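Local coordinates for protein 2,3-bisphosphoglycerate-independent phosphoglycerate mutase (Pyrococcus horikoshii, PDB 2ZKT) that probably interconverts 2-phosphoglycerate and 3-phosphoglycerate in glycolysis without 2,3-bisphosphoglycerate as cofactor, and binds zinc and calcium ions, at residues Ile43-Gln48 / Arg371-Lys376; Asp38-Ile43 / Leu364-Gly369; Pro360-Ile365 / Phe378-Ala383. All blocks are in the same frame, centred on the assembly; numbering follows the deposited sequence.

Interaction 1. Residues Ile43-Gln48 / Arg371-Lys376. With CA (calcium ion), chain F.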
# COMPACT_ATOMS: atom_id res chain seq x y z
N ILE B 43 4.38 14.31 9.13
CA ILE B 43 5.07 15.53 9.57
C ILE B 43 4.58 16.76 8.80
O ILE B 43 4.98 17.90 9.09
CB ILE B 43 6.63 15.40 9.43
CG1 ILE B 43 7.00 14.77 8.08
CG2 ILE B 43 7.19 14.53 10.54
CD1 ILE B 43 6.94 15.70 6.91
N GLY B 44 3.71 16.53 7.81
CA GLY B 44 3.18 17.63 7.02
C GLY B 44 1.74 18.02 7.34
O GLY B 44 1.25 17.83 8.46
N ILE B 45 1.06 18.55 6.33
CA ILE B 45 -0.31 18.98 6.46
C ILE B 45 -1.05 18.46 5.23
O ILE B 45 -0.48 18.39 4.13
CB ILE B 45 -0.37 20.53 6.54
CG1 ILE B 45 -1.77 21.01 6.93
CG2 ILE B 45 0.06 21.16 5.21
CD1 ILE B 45 -1.84 22.52 7.18
N LEU B 46 -2.31 18.09 5.41
CA LEU B 46 -3.14 17.56 4.32
C LEU B 46 -4.34 18.44 3.95
O LEU B 46 -4.80 19.27 4.74
CB LEU B 46 -3.65 16.16 4.70
CG LEU B 46 -2.94 14.90 4.17
CD1 LEU B 46 -1.45 14.96 4.39
CD2 LEU B 46 -3.55 13.67 4.85
N GLY B 47 -4.85 18.22 2.74
CA GLY B 47 -6.02 18.96 2.27
C GLY B 47 -6.64 18.28 1.05
O GLY B 47 -6.14 17.26 0.57
N GLN B 48 -7.73 18.86 0.55
CA GLN B 48 -8.42 18.35 -0.63
C GLN B 48 -8.43 19.50 -1.62
O GLN B 48 -8.68 20.66 -1.23
CB GLN B 48 -9.89 18.00 -0.33
CG GLN B 48 -10.14 17.11 0.85
CD GLN B 48 -11.61 16.75 0.97
OE1 GLN B 48 -12.09 15.83 0.29
NE2 GLN B 48 -12.35 17.46 1.83
N ARG B 371 2.98 24.02 9.11
CA ARG B 371 2.39 23.85 10.44
C ARG B 371 1.72 22.47 10.32
O ARG B 371 0.61 22.36 9.79
CB ARG B 371 1.33 24.95 10.70
CG ARG B 371 1.79 26.33 10.25
CD ARG B 371 1.06 27.52 10.89
NE ARG B 371 -0.17 27.88 10.19
CZ ARG B 371 -0.68 29.12 10.10
NH1 ARG B 371 -0.06 30.16 10.67
NH2 ARG B 371 -1.82 29.32 9.46
N THR B 372 2.41 21.42 10.76
CA THR B 372 1.86 20.06 10.63
C THR B 372 0.56 19.83 11.40
O THR B 372 0.46 20.18 12.57
CB THR B 372 2.92 18.99 11.04
OG1 THR B 372 2.35 17.67 10.92
CG2 THR B 372 3.38 19.18 12.47
N ASP B 373 -0.45 19.26 10.72
CA ASP B 373 -1.74 18.97 11.35
C ASP B 373 -1.62 17.57 11.98
O ASP B 373 -0.54 16.99 11.98
CB ASP B 373 -2.89 19.04 10.31
CG ASP B 373 -2.72 18.07 9.11
OD1 ASP B 373 -1.99 17.04 9.24
OD2 ASP B 373 -3.34 18.33 8.04
N ASP B 374 -2.70 17.02 12.53
CA ASP B 374 -2.60 15.70 13.16
C ASP B 374 -2.96 14.50 12.29
O ASP B 374 -3.35 13.45 12.81
CB ASP B 374 -3.40 15.66 14.47
CG ASP B 374 -4.86 16.00 14.27
OD1 ASP B 374 -5.44 15.57 13.25
OD2 ASP B 374 -5.43 16.69 15.15
N THR B 375 -2.83 14.63 10.97
CA THR B 375 -3.11 13.52 10.07
C THR B 375 -1.90 12.57 10.15
O THR B 375 -0.75 13.02 10.34
CB THR B 375 -3.29 13.98 8.60
OG1 THR B 375 -2.15 14.76 8.20
CG2 THR B 375 -4.56 14.81 8.43
N LYS B 376 -2.14 11.27 10.00
CA LYS B 376 -1.08 10.26 10.10
C LYS B 376 -0.72 9.56 8.79
O LYS B 376 0.45 9.21 8.58
CB LYS B 376 -1.47 9.20 11.14
CG LYS B 376 -1.65 9.73 12.56
CD LYS B 376 -0.35 10.35 13.09
CE LYS B 376 -0.51 10.85 14.53
NZ LYS B 376 0.75 11.47 15.07
CA CA F . 1.46 15.60 12.36
O HOH W 1 0.20 15.75 9.77
O HOH W 2 0.40 13.59 12.39
O HOH W 3 3.24 15.28 13.53

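Interaction 2. Residues Asp38-Ile43 / Leu364-Gly369. With CA (calcium ion), chain F.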
# COMPACT_ATOMS: atom_id res chain seq x y z
N ASP B 38 2.85 8.40 3.72
CA ASP B 38 2.26 8.42 5.07
C ASP B 38 3.21 9.16 6.03
O ASP B 38 2.77 9.88 6.93
CB ASP B 38 2.04 6.99 5.62
CG ASP B 38 0.95 6.22 4.85
OD1 ASP B 38 0.39 6.79 3.88
OD2 ASP B 38 0.67 5.05 5.23
N LYS B 39 4.52 8.96 5.84
CA LYS B 39 5.52 9.63 6.66
C LYS B 39 5.43 11.14 6.43
O LYS B 39 5.44 11.94 7.37
CB LYS B 39 6.93 9.13 6.29
CG LYS B 39 8.05 9.83 7.03
CD LYS B 39 9.18 10.23 6.08
CE LYS B 39 9.86 9.00 5.46
NZ LYS B 39 11.34 8.98 5.67
N LEU B 40 5.34 11.53 5.15
CA LEU B 40 5.23 12.94 4.80
C LEU B 40 3.92 13.56 5.30
O LEU B 40 3.90 14.71 5.78
CB LEU B 40 5.35 13.11 3.28
CG LEU B 40 6.76 12.91 2.69
CD1 LEU B 40 6.70 13.04 1.16
CD2 LEU B 40 7.71 13.96 3.28
N ALA B 41 2.82 12.81 5.20
CA ALA B 41 1.53 13.31 5.69
C ALA B 41 1.64 13.48 7.20
O ALA B 41 1.04 14.39 7.80
CB ALA B 41 0.41 12.32 5.36
N GLU B 42 2.42 12.60 7.83
CA GLU B 42 2.57 12.65 9.27
C GLU B 42 3.28 13.90 9.76
O GLU B 42 2.83 14.52 10.72
CB GLU B 42 3.28 11.38 9.76
CG GLU B 42 3.17 11.12 11.27
CD GLU B 42 4.11 12.00 12.08
OE1 GLU B 42 5.34 11.97 11.81
OE2 GLU B 42 3.63 12.72 13.00
N ILE B 43 4.38 14.31 9.13
CA ILE B 43 5.07 15.53 9.57
C ILE B 43 4.58 16.76 8.80
O ILE B 43 4.98 17.90 9.09
CB ILE B 43 6.63 15.40 9.43
CG1 ILE B 43 7.00 14.77 8.08
CG2 ILE B 43 7.19 14.53 10.54
CD1 ILE B 43 6.94 15.70 6.91
N LEU B 364 -0.99 16.81 -0.12
CA LEU B 364 -0.15 16.86 1.06
C LEU B 364 1.01 17.83 0.78
O LEU B 364 1.49 17.93 -0.35
CB LEU B 364 0.37 15.47 1.43
CG LEU B 364 1.62 14.83 0.80
CD1 LEU B 364 2.88 15.59 1.19
CD2 LEU B 364 1.74 13.40 1.32
N ILE B 365 1.42 18.55 1.82
CA ILE B 365 2.53 19.47 1.72
C ILE B 365 3.40 19.25 2.97
O ILE B 365 2.89 19.22 4.10
CB ILE B 365 2.07 20.94 1.69
CG1 ILE B 365 1.10 21.15 0.51
CG2 ILE B 365 3.28 21.86 1.56
CD1 ILE B 365 0.50 22.55 0.46
N ALA B 366 4.70 19.09 2.75
CA ALA B 366 5.62 18.88 3.86
C ALA B 366 6.93 19.61 3.59
O ALA B 366 7.31 19.82 2.43
CB ALA B 366 5.88 17.38 4.05
N GLY B 367 7.62 20.00 4.66
CA GLY B 367 8.88 20.72 4.50
C GLY B 367 9.01 21.90 5.44
O GLY B 367 8.18 22.09 6.35
N GLY B 368 10.05 22.71 5.24
CA GLY B 368 10.25 23.88 6.09
C GLY B 368 9.07 24.83 6.02
O GLY B 368 8.52 25.07 4.94
N GLY B 369 8.67 25.36 7.18
CA GLY B 369 7.56 26.31 7.23
C GLY B 369 6.18 25.73 7.49
O GLY B 369 5.29 26.43 7.97
CA CA F . 1.46 15.60 12.36
O HOH W 1 0.20 15.75 9.77
O HOH W 3 3.24 15.28 13.53
O HOH W 2 0.40 13.59 12.39
O HOH W 4 6.86 19.28 7.49

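Interaction 3. Residues Pro360-Ile365 / Phe378-Ala383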
# COMPACT_ATOMS: atom_id res chain seq x y z
N PRO B 360 -12.85 15.81 -5.42
CA PRO B 360 -11.64 16.56 -5.05
C PRO B 360 -10.47 15.58 -4.93
O PRO B 360 -10.68 14.38 -4.82
CB PRO B 360 -12.03 17.23 -3.72
CG PRO B 360 -13.06 16.25 -3.13
CD PRO B 360 -13.88 15.90 -4.36
N VAL B 361 -9.24 16.09 -4.93
CA VAL B 361 -8.08 15.22 -4.88
C VAL B 361 -7.25 15.40 -3.61
O VAL B 361 -6.99 16.52 -3.18
CB VAL B 361 -7.17 15.47 -6.11
CG1 VAL B 361 -6.03 14.45 -6.15
CG2 VAL B 361 -8.00 15.38 -7.39
N PRO B 362 -6.80 14.28 -3.01
CA PRO B 362 -5.99 14.40 -1.80
C PRO B 362 -4.71 15.17 -2.10
O PRO B 362 -4.11 15.01 -3.17
CB PRO B 362 -5.75 12.93 -1.39
CG PRO B 362 -5.84 12.20 -2.70
CD PRO B 362 -6.99 12.87 -3.40
N LEU B 363 -4.31 16.00 -1.14
CA LEU B 363 -3.13 16.85 -1.28
C LEU B 363 -2.31 16.84 0.01
O LEU B 363 -2.87 16.88 1.10
CB LEU B 363 -3.57 18.30 -1.57
CG LEU B 363 -2.53 19.43 -1.39
CD1 LEU B 363 -1.33 19.18 -2.32
CD2 LEU B 363 -3.16 20.79 -1.71
N LEU B 364 -0.99 16.81 -0.12
CA LEU B 364 -0.15 16.86 1.06
C LEU B 364 1.01 17.83 0.78
O LEU B 364 1.49 17.93 -0.35
CB LEU B 364 0.37 15.47 1.43
CG LEU B 364 1.62 14.83 0.80
CD1 LEU B 364 2.88 15.59 1.19
CD2 LEU B 364 1.74 13.40 1.32
N ILE B 365 1.42 18.55 1.82
CA ILE B 365 2.53 19.47 1.72
C ILE B 365 3.40 19.25 2.97
O ILE B 365 2.89 19.22 4.10
CB ILE B 365 2.07 20.94 1.69
CG1 ILE B 365 1.10 21.15 0.51
CG2 ILE B 365 3.28 21.86 1.56
CD1 ILE B 365 0.50 22.55 0.46
N PHE B 378 -1.57 9.12 4.23
CA PHE B 378 -2.01 9.86 3.05
C PHE B 378 -3.16 9.13 2.37
O PHE B 378 -2.98 8.06 1.80
CB PHE B 378 -0.85 10.06 2.07
CG PHE B 378 -1.18 10.99 0.91
CD1 PHE B 378 -1.79 12.23 1.14
CD2 PHE B 378 -0.88 10.62 -0.40
CE1 PHE B 378 -2.11 13.09 0.09
CE2 PHE B 378 -1.20 11.48 -1.48
CZ PHE B 378 -1.81 12.72 -1.23
N GLY B 379 -4.36 9.71 2.44
CA GLY B 379 -5.52 9.10 1.82
C GLY B 379 -6.67 10.09 1.73
O GLY B 379 -6.67 11.12 2.42
N GLU B 380 -7.66 9.79 0.89
CA GLU B 380 -8.79 10.69 0.72
C GLU B 380 -9.54 10.99 2.02
O GLU B 380 -9.86 12.15 2.29
CB GLU B 380 -9.77 10.15 -0.34
CG GLU B 380 -9.20 10.19 -1.76
CD GLU B 380 -8.51 8.88 -2.16
OE1 GLU B 380 -7.87 8.24 -1.29
OE2 GLU B 380 -8.62 8.49 -3.35
N ARG B 381 -9.82 9.97 2.84
CA ARG B 381 -10.54 10.23 4.09
C ARG B 381 -9.70 11.03 5.08
O ARG B 381 -10.23 11.83 5.85
CB ARG B 381 -11.04 8.91 4.73
CG ARG B 381 -12.54 8.63 4.43
CD ARG B 381 -12.81 8.55 2.92
NE ARG B 381 -12.31 7.30 2.33
CZ ARG B 381 -12.96 6.14 2.37
NH1 ARG B 381 -14.14 6.05 2.97
NH2 ARG B 381 -12.42 5.05 1.84
N GLU B 382 -8.38 10.82 5.04
CA GLU B 382 -7.46 11.54 5.92
C GLU B 382 -7.38 13.02 5.45
O GLU B 382 -7.40 13.95 6.26
CB GLU B 382 -6.08 10.87 5.85
CG GLU B 382 -5.15 11.15 7.04
CD GLU B 382 -5.55 10.39 8.32
OE1 GLU B 382 -6.24 9.36 8.22
OE2 GLU B 382 -5.15 10.82 9.42
N ALA B 383 -7.33 13.22 4.13
CA ALA B 383 -7.26 14.57 3.58
C ALA B 383 -8.51 15.37 3.93
O ALA B 383 -8.51 16.59 4.03
CB ALA B 383 -7.13 14.45 2.06

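Interaction 1. Residues Ile43-Gln48 / Arg371-Lys376
Asp373 meets Ile45 and Leu46, at the start of strand 45-50, through OD2 of its carboxylate, and following the side chain outward shows how one acidic group can bond to a strand and brace its own loop. Its CB lies 4.1 Å from Ile45 CG1, at the apolar start of the side chain. With chi1 at 59°, CG sits between its own backbone N and carbonyl carbon, and packs 3.7 Å from Ile45 CA. The two oxygens then divide the work. OD2 turns to the strand, with Ile45 CG1 close beside it, and accepts Leu46 N at 2.8 Å, a nearly straight bond (176°) that arrives on the syn side though well out of the carboxylate plane; Gly387 N supplies a second donor. OD1 faces its own loop, where Thr375 N comes from above the carboxylate plane and Thr375 OG1 from the syn side, and water 1 lies close enough to donate as well. With bonds at both oxygens, the carboxylate is probably held against rotation.

Gly44 O is the matching acceptor on the other segment. It takes Thr372 OG1 at 2.7 Å and, in a more bent bond of 3.2 Å, Asp373 N. Thr372 OG1, anti to its backbone N, gives its proton to this carbonyl and also binds the calcium ion at 2.7 Å. Beyond, Thr375 covers Leu46, its CB 3.8 Å from Leu46 CD2.

Asp373 O is a second calcium ligand, at 2.5 Å, alongside Glu42 O and three waters. The bond from Thr375 N to OD1, two residues back, makes an Asx turn. It begins at a calcium ligand, Asp373, with Thr372 just before it, in a calcium site where helix 35-43 passes into strand 45-50.

Interaction 2. Residues Asp38-Ile43 / Leu364-Gly369
A single water holds Ile43 O and Gly367 N together: water 4 donates to the carbonyl at 2.8 Å and accepts from the amide at 3.0 Å. It is the polar bridge of a contact that has no direct hydrogen bond between its segments, and it joins the last residue of helix 35-43 to the loop that follows strand 361-366.

The rest of the packing is aliphatic. The axes of helix residues 38-43 and strand residues 364-366 come within 7.3 Å, at 71° to each other. Leu40 does most of the touching from the helix side. Its CB rests on both methyls of Leu364, with CD1 at 4.1 Å, while its own CD2 reaches out to Ala366 CB. Leu364 CD2 also abuts the helix backbone at Ala41. Leu364 CG sits between its backbone N and carbonyl carbon (chi1 84°), and the two methyls beyond it fork against the helix. Ile43 CD1 touches Ala366 CB at 3.5 Å. Ile341 and Ile343 of strand 339-344 and Ile327 of helix 313-331 enclose Leu40 further.

The calcium chemistry lies at the C-terminal end of the helix. Glu42 O binds the ion at 2.4 Å, while metal-bound water 1 probably donates to Ala41 O. Glu42 OE2 accepts from water 3, serving the ion at second shell. The ion thus meets one carbonyl directly and a second through water, where the negative end of the helix dipole would probably favour a cation. The contact implies a division of labour: methyl packing seats the helix on the sheet, and oxygen atoms beyond it hold the metal.

Interaction 3. Residues Pro360-Ile365 / Phe378-Ala383
This is a buried apolar contact, in which Phe378 and Pro362 pack strand 361-366 of the large mixed sheet against the entry to the short helix 380-383. The Phe378 ring is central. Leu364 CD2 makes a CH-pi contact over one face, 3.9 Å from the ring centroid and 18° off its normal, offset toward the rim. Leu364 CB closes on the same ring, 3.7 Å from CE1. Pro362 takes another side: its carbonyl O lies at the ring edge, 3.8 Å from CZ, and its CB packs on CE1. Phe378 CG stands anti to the backbone N (chi1 -172°), which sets CG on the strand side.

Pro362 also meets the helix. Its CB touches Ala383 CB at 4.0 Å, and its CD lies alongside Glu380 CG, 3.8 Å away. Glu380 points its carboxylate onward to Thr27 and Asp17 N. Gly379 O, at the N-cap, accepts a backbone hydrogen bond from Ala383 N.

Polar groups find partners elsewhere: Phe378 N donates to Asp38 and Pro362 O accepts from Thr344. The contact therefore rests on burial and dispersion between aliphatic groups and one ring, held by fit rather than directed bonds.

Overall arrangement
From the N terminus, helix 35-43 leads directly into strand 45-50, and the chain then travels more than 300 residues before strand 361-366 brings it back. Interaction 2 closes that long loop by laying the helix on the returning strand. Interaction 1 closes one a little later, between strand 45-50 and the 371-376 loop, so the two cross; they share Ile43, and both end at the same calcium ion. Interaction 3 is local: it folds the segment after the strand back over it, and crosses interaction 1. It shares Leu364 and Ile365 with interaction 2. Strands 45-50 and 361-366 pair antiparallel, with Gly47 O hydrogen-bonded to Leu363 N, which joins all three contacts through one sheet.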